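Local coordinates for CELL WALL surface anchor family protein (Streptococcus pneumoniae, PDB 3ZGH) that probably mediates bacterial adhesion as the keratin 10-binding domain of the pneumococcal serine-rich repeat surface protein PsrP, at residues 113-127 / 139-153. Residues are numbered along the deposited sequence; the frame is centred on the assembly and turned at random.
Sequences ITDKNGRQVLSYNTS and GNGAQMNGFFAKKGY. With EDO (1,2-ethanediol), chain G.
Tyr-153 lays its ring under Val-121, whose CG2 makes a CH-pi contact 4.1 Å from the ring centroid; CB of Lys-151 covers the opposite face. Ile-113 crosses the tyrosine at about a right angle and reaches three ways. Its chi1 of -62° sets CG1 beside the backbone N, leaning on the Phe-148 ring, and leaves CG2 opposite that N, 3.7 Å from Tyr-153 CD2; CD1 ends 4.0 Å from Met-144 CB. Leu-122 CD2 adds a 3.8 Å contact with Phe-148 CZ, and Phe-147 CE1 sits over one face of that ring. A classic beta bulge sets Val-121 and Leu-122 together opposite Ile-113, which lets the two neighbours deliver side chains to the same apolar cluster. The hairpin of strands 109-114 and 120-131 belongs to the large antiparallel sheet of this MSCRAMM domain; the helical turn beginning at Gly-146 meets it through the Phe-148 ring and ends in a Schellman motif, with Gly-152 at positive phi. In the hairpin turn, Asp-115 OD1 takes backbone N-H groups of Asn-117 and Arg-119 from opposite faces of its carboxylate. Further along, the Tyr-124 hydroxyl lies near the plane of the Phe-148 ring, at its edge; a water 3.0 Å from Tyr-124 OH donates to Gln-143 O and accepts from Asn-145 N.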
loop_
_atom_site.group_PDB
_atom_site.type_symbol
_atom_site.label_atom_id
_atom_site.label_comp_id
_atom_site.label_asym_id
_atom_site.label_seq_id
_atom_site.Cartn_x
_atom_site.Cartn_y
_atom_site.Cartn_z
ATOM N N ILE A 113 -11.839 -1.770 -0.563
ATOM C CA ILE A 113 -11.651 -2.453 -1.819
ATOM C C ILE A 113 -11.925 -1.433 -2.916
ATOM O O ILE A 113 -12.918 -0.679 -2.838
ATOM C CB ILE A 113 -12.617 -3.640 -1.955
ATOM C CG1 ILE A 113 -12.353 -4.669 -0.844
ATOM C CG2 ILE A 113 -12.499 -4.292 -3.343
ATOM C CD1 ILE A 113 -11.001 -5.356 -0.974
ATOM N N THR A 114 -11.054 -1.396 -3.925
ATOM C CA THR A 114 -11.249 -0.525 -5.071
ATOM C C THR A 114 -11.424 -1.336 -6.327
ATOM O O THR A 114 -10.886 -2.445 -6.447
ATOM C CB THR A 114 -10.055 0.428 -5.305
ATOM O OG1 THR A 114 -8.837 -0.324 -5.234
ATOM C CG2 THR A 114 -10.035 1.543 -4.249
ATOM N N ASP A 115 -12.158 -0.781 -7.276
ATOM C CA ASP A 115 -12.329 -1.454 -8.549
ATOM C C ASP A 115 -11.141 -1.155 -9.459
ATOM O O ASP A 115 -10.187 -0.490 -9.061
ATOM C CB ASP A 115 -13.686 -1.112 -9.205
ATOM C CG ASP A 115 -13.780 0.335 -9.706
ATOM O OD1 ASP A 115 -12.746 1.008 -9.943
ATOM O OD2 ASP A 115 -14.931 0.793 -9.897
ATOM N N LYS A 116 -11.198 -1.671 -10.670
ATOM C CA LYS A 116 -10.101 -1.551 -11.629
ATOM C C LYS A 116 -9.698 -0.084 -11.915
ATOM O O LYS A 116 -8.551 0.203 -12.229
ATOM C CB LYS A 116 -10.522 -2.256 -12.923
ATOM C CG LYS A 116 -9.390 -2.649 -13.824
ATOM C CD LYS A 116 -9.863 -3.673 -14.850
ATOM C CE LYS A 116 -9.586 -3.218 -16.266
ATOM N NZ LYS A 116 -9.741 -4.344 -17.240
ATOM N N ASN A 117 -10.643 0.837 -11.808
ATOM C CA ASN A 117 -10.365 2.242 -12.057
ATOM C C ASN A 117 -10.089 3.006 -10.772
ATOM O O ASN A 117 -10.070 4.232 -10.767
ATOM C CB ASN A 117 -11.539 2.887 -12.778
ATOM C CG ASN A 117 -11.980 2.094 -13.975
ATOM O OD1 ASN A 117 -13.144 1.704 -14.081
ATOM N ND2 ASN A 117 -11.043 1.825 -14.879
ATOM N N GLY A 118 -9.899 2.284 -9.674
ATOM C CA GLY A 118 -9.522 2.922 -8.435
ATOM C C GLY A 118 -10.694 3.464 -7.646
ATOM O O GLY A 118 -10.494 4.090 -6.617
ATOM N N ARG A 119 -11.908 3.212 -8.102
ATOM C CA ARG A 119 -13.106 3.678 -7.394
ATOM C C ARG A 119 -13.462 2.767 -6.223
ATOM O O ARG A 119 -13.394 1.554 -6.345
ATOM C CB ARG A 119 -14.295 3.720 -8.353
ATOM C CG ARG A 119 -14.775 5.120 -8.675
ATOM C CD ARG A 119 -15.827 5.097 -9.778
ATOM N NE ARG A 119 -15.224 4.904 -11.097
ATOM C CZ ARG A 119 -14.722 5.886 -11.846
ATOM N NH1 ARG A 119 -14.746 7.143 -11.414
ATOM N NH2 ARG A 119 -14.194 5.609 -13.031
ATOM N N GLN A 120 -13.863 3.347 -5.099
ATOM C CA GLN A 120 -14.201 2.554 -3.920
ATOM C C GLN A 120 -15.408 1.641 -4.154
ATOM O O GLN A 120 -16.429 2.069 -4.672
ATOM C CB GLN A 120 -14.441 3.431 -2.685
ATOM C CG GLN A 120 -14.781 2.600 -1.457
ATOM C CD GLN A 120 -15.154 3.431 -0.237
ATOM O OE1 GLN A 120 -16.194 3.188 0.406
ATOM N NE2 GLN A 120 -14.298 4.397 0.106
ATOM N N VAL A 121 -15.267 0.377 -3.758
ATOM C CA VAL A 121 -16.331 -0.609 -3.862
ATOM C C VAL A 121 -16.996 -0.809 -2.505
ATOM O O VAL A 121 -18.205 -0.884 -2.416
ATOM C CB VAL A 121 -15.788 -1.995 -4.315
ATOM C CG1 VAL A 121 -16.841 -3.089 -4.093
ATOM C CG2 VAL A 121 -15.353 -1.959 -5.765
ATOM N N LEU A 122 -16.196 -0.960 -1.454
ATOM C CA LEU A 122 -16.738 -1.051 -0.106
ATOM C C LEU A 122 -15.634 -0.679 0.845
ATOM O O LEU A 122 -14.456 -0.684 0.465
ATOM C CB LEU A 122 -17.272 -2.463 0.203
ATOM C CG LEU A 122 -16.290 -3.644 0.209
ATOM C CD1 LEU A 122 -15.443 -3.696 1.462
ATOM C CD2 LEU A 122 -17.040 -4.947 0.070
ATOM N N SER A 123 -15.979 -0.351 2.080
ATOM C CA SER A 123 -14.950 0.037 3.022
ATOM C C SER A 123 -14.864 -0.921 4.174
ATOM O O SER A 123 -15.863 -1.474 4.589
ATOM C CB SER A 123 -15.213 1.463 3.540
ATOM O OG SER A 123 -16.536 1.561 3.992
ATOM N N TYR A 124 -13.651 -1.092 4.691
ATOM C CA TYR A 124 -13.378 -1.970 5.826
ATOM C C TYR A 124 -12.958 -1.138 7.047
ATOM O O TYR A 124 -12.898 0.078 6.966
ATOM C CB TYR A 124 -12.255 -2.936 5.448
ATOM C CG TYR A 124 -12.659 -4.088 4.531
ATOM C CD1 TYR A 124 -13.826 -4.817 4.777
ATOM C CD2 TYR A 124 -11.855 -4.475 3.441
ATOM C CE1 TYR A 124 -14.187 -5.877 3.973
ATOM C CE2 TYR A 124 -12.218 -5.548 2.620
ATOM C CZ TYR A 124 -13.393 -6.251 2.904
ATOM O OH TYR A 124 -13.814 -7.331 2.125
ATOM N N ASN A 125 -12.667 -1.790 8.170
ATOM C CA ASN A 125 -12.265 -1.091 9.393
ATOM C C ASN A 125 -11.037 -0.226 9.178
ATOM O O ASN A 125 -10.109 -0.628 8.453
ATOM C CB ASN A 125 -11.921 -2.084 10.502
ATOM C CG ASN A 125 -13.142 -2.911 10.979
ATOM O OD1 ASN A 125 -14.293 -2.478 10.860
ATOM N ND2 ASN A 125 -12.871 -4.091 11.532
ATOM N N THR A 126 -11.012 0.938 9.832
ATOM C CA THR A 126 -9.825 1.798 9.866
ATOM C C THR A 126 -8.784 1.249 10.829
ATOM O O THR A 126 -9.101 0.940 11.966
ATOM C CB THR A 126 -10.203 3.228 10.310
ATOM O OG1 THR A 126 -11.011 3.825 9.292
ATOM C CG2 THR A 126 -8.944 4.112 10.534
ATOM N N SER A 127 -7.540 1.140 10.389
ATOM C CA SER A 127 -6.483 0.605 11.239
ATOM C C SER A 127 -5.740 1.712 11.956
ATOM O O SER A 127 -5.728 2.862 11.502
ATOM C CB SER A 127 -5.476 -0.163 10.388
ATOM O OG SER A 127 -6.127 -1.166 9.621
ATOM N N GLY A 139 -2.151 -2.462 12.276
ATOM C CA GLY A 139 -2.840 -3.707 12.585
ATOM C C GLY A 139 -4.327 -3.638 12.253
ATOM O O GLY A 139 -4.782 -2.703 11.589
ATOM N N ASN A 140 -5.094 -4.621 12.715
ATOM C CA ASN A 140 -6.447 -4.795 12.204
ATOM C C ASN A 140 -6.372 -4.687 10.680
ATOM O O ASN A 140 -7.153 -3.955 10.057
ATOM C CB ASN A 140 -7.396 -3.730 12.772
ATOM C CG ASN A 140 -7.853 -4.040 14.199
ATOM O OD1 ASN A 140 -7.928 -5.203 14.604
ATOM N ND2 ASN A 140 -8.176 -2.994 14.958
ATOM N N GLY A 141 -5.410 -5.405 10.093
ATOM C CA GLY A 141 -5.128 -5.285 8.664
ATOM C C GLY A 141 -6.237 -5.938 7.859
ATOM O O GLY A 141 -6.747 -7.012 8.216
ATOM N N ALA A 142 -6.624 -5.266 6.786
ATOM C CA ALA A 142 -7.732 -5.728 5.961
ATOM C C ALA A 142 -7.252 -6.805 4.990
ATOM O O ALA A 142 -6.036 -6.981 4.792
ATOM C CB ALA A 142 -8.323 -4.537 5.186
ATOM N N GLN A 143 -8.188 -7.480 4.338
ATOM C CA GLN A 143 -7.789 -8.491 3.356
ATOM C C GLN A 143 -8.676 -8.477 2.111
ATOM O O GLN A 143 -9.800 -7.990 2.154
ATOM C CB GLN A 143 -7.794 -9.890 4.005
ATOM C CG GLN A 143 -9.124 -10.338 4.578
ATOM C CD GLN A 143 -8.986 -11.642 5.389
ATOM O OE1 GLN A 143 -9.004 -12.732 4.828
ATOM N NE2 GLN A 143 -8.814 -11.514 6.695
ATOM N N MET A 144 -8.177 -9.035 1.018
ATOM C CA MET A 144 -8.979 -9.160 -0.186
ATOM C C MET A 144 -9.125 -10.613 -0.581
ATOM O O MET A 144 -8.123 -11.317 -0.805
ATOM C CB MET A 144 -8.345 -8.391 -1.341
ATOM C CG MET A 144 -9.083 -8.630 -2.661
ATOM S SD MET A 144 -8.683 -7.429 -3.944
ATOM C CE MET A 144 -6.967 -7.813 -4.291
ATOM N N ASN A 145 -10.373 -11.068 -0.648
ATOM C CA ASN A 145 -10.667 -12.430 -1.072
ATOM C C ASN A 145 -10.448 -12.598 -2.592
ATOM O O ASN A 145 -10.556 -11.642 -3.357
ATOM C CB ASN A 145 -12.113 -12.811 -0.737
ATOM C CG ASN A 145 -12.366 -12.962 0.775
ATOM O OD1 ASN A 145 -11.445 -12.972 1.600
ATOM N ND2 ASN A 145 -13.622 -13.107 1.130
ATOM N N GLY A 146 -10.224 -13.840 -3.002
ATOM C CA GLY A 146 -10.087 -14.218 -4.402
ATOM C C GLY A 146 -11.263 -13.777 -5.266
ATOM O O GLY A 146 -11.033 -13.330 -6.377
ATOM N N PHE A 147 -12.513 -13.894 -4.811
ATOM C CA PHE A 147 -13.612 -13.494 -5.713
ATOM C C PHE A 147 -13.555 -11.995 -6.066
ATOM O O PHE A 147 -14.022 -11.592 -7.141
ATOM C CB PHE A 147 -15.014 -13.893 -5.194
ATOM C CG PHE A 147 -15.337 -13.333 -3.860
ATOM C CD1 PHE A 147 -15.775 -12.021 -3.728
ATOM C CD2 PHE A 147 -15.191 -14.108 -2.725
ATOM C CE1 PHE A 147 -16.052 -11.491 -2.474
ATOM C CE2 PHE A 147 -15.471 -13.603 -1.474
ATOM C CZ PHE A 147 -15.898 -12.285 -1.337
ATOM N N PHE A 148 -12.968 -11.162 -5.200
ATOM C CA PHE A 148 -12.744 -9.753 -5.559
ATOM C C PHE A 148 -11.508 -9.592 -6.479
ATOM O O PHE A 148 -11.540 -8.838 -7.472
ATOM C CB PHE A 148 -12.563 -8.880 -4.303
ATOM C CG PHE A 148 -13.863 -8.535 -3.578
ATOM C CD1 PHE A 148 -15.058 -8.370 -4.270
ATOM C CD2 PHE A 148 -13.867 -8.343 -2.196
ATOM C CE1 PHE A 148 -16.222 -8.016 -3.594
ATOM C CE2 PHE A 148 -15.023 -8.004 -1.524
ATOM C CZ PHE A 148 -16.209 -7.844 -2.220
ATOM N N ALA A 149 -10.415 -10.269 -6.136
ATOM C CA ALA A 149 -9.170 -10.172 -6.916
ATOM C C ALA A 149 -9.460 -10.516 -8.376
ATOM O O ALA A 149 -8.939 -9.889 -9.295
ATOM C CB ALA A 149 -8.124 -11.119 -6.340
ATOM N N LYS A 150 -10.336 -11.494 -8.580
ATOM C CA LYS A 150 -10.625 -12.002 -9.912
ATOM C C LYS A 150 -11.509 -11.060 -10.727
ATOM O O LYS A 150 -11.641 -11.228 -11.947
ATOM C CB LYS A 150 -11.279 -13.376 -9.821
ATOM C CG LYS A 150 -10.356 -14.459 -9.306
ATOM C CD LYS A 150 -11.148 -15.703 -8.862
ATOM C CE LYS A 150 -11.390 -16.635 -10.020
ATOM N NZ LYS A 150 -12.073 -17.890 -9.573
ATOM N N LYS A 151 -12.114 -10.080 -10.062
ATOM C CA LYS A 151 -12.845 -9.034 -10.755
ATOM C C LYS A 151 -11.920 -7.857 -11.103
ATOM O O LYS A 151 -12.373 -6.863 -11.656
ATOM C CB LYS A 151 -14.010 -8.515 -9.897
ATOM C CG LYS A 151 -15.184 -9.546 -9.671
ATOM C CD LYS A 151 -16.258 -8.930 -8.776
ATOM C CE LYS A 151 -17.341 -9.935 -8.351
ATOM N NZ LYS A 151 -18.227 -10.344 -9.478
ATOM N N GLY A 152 -10.639 -7.946 -10.770
ATOM C CA GLY A 152 -9.735 -6.830 -11.057
ATOM C C GLY A 152 -9.729 -5.809 -9.927
ATOM O O GLY A 152 -9.293 -4.682 -10.124
ATOM N N TYR A 153 -10.229 -6.192 -8.745
ATOM C CA TYR A 153 -10.267 -5.252 -7.626
ATOM C C TYR A 153 -8.921 -5.186 -6.906
ATOM O O TYR A 153 -8.094 -6.106 -7.007
ATOM C CB TYR A 153 -11.357 -5.605 -6.619
ATOM C CG TYR A 153 -12.779 -5.485 -7.150
ATOM C CD1 TYR A 153 -13.034 -4.963 -8.413
ATOM C CD2 TYR A 153 -13.863 -5.878 -6.374
ATOM C CE1 TYR A 153 -14.343 -4.846 -8.905
ATOM C CE2 TYR A 153 -15.187 -5.761 -6.847
ATOM C CZ TYR A 153 -15.412 -5.251 -8.121
ATOM O OH TYR A 153 -16.692 -5.120 -8.622
HETATM C C1 EDO G . -11.097 -5.775 8.508
HETATM O O1 EDO G . -10.666 -6.981 9.162
HETATM C C2 EDO G . -12.529 -5.933 7.999
HETATM O O2 EDO G . -13.302 -4.753 8.299
HETATM O O HOH W 1 -12.267 -9.389 0.638
#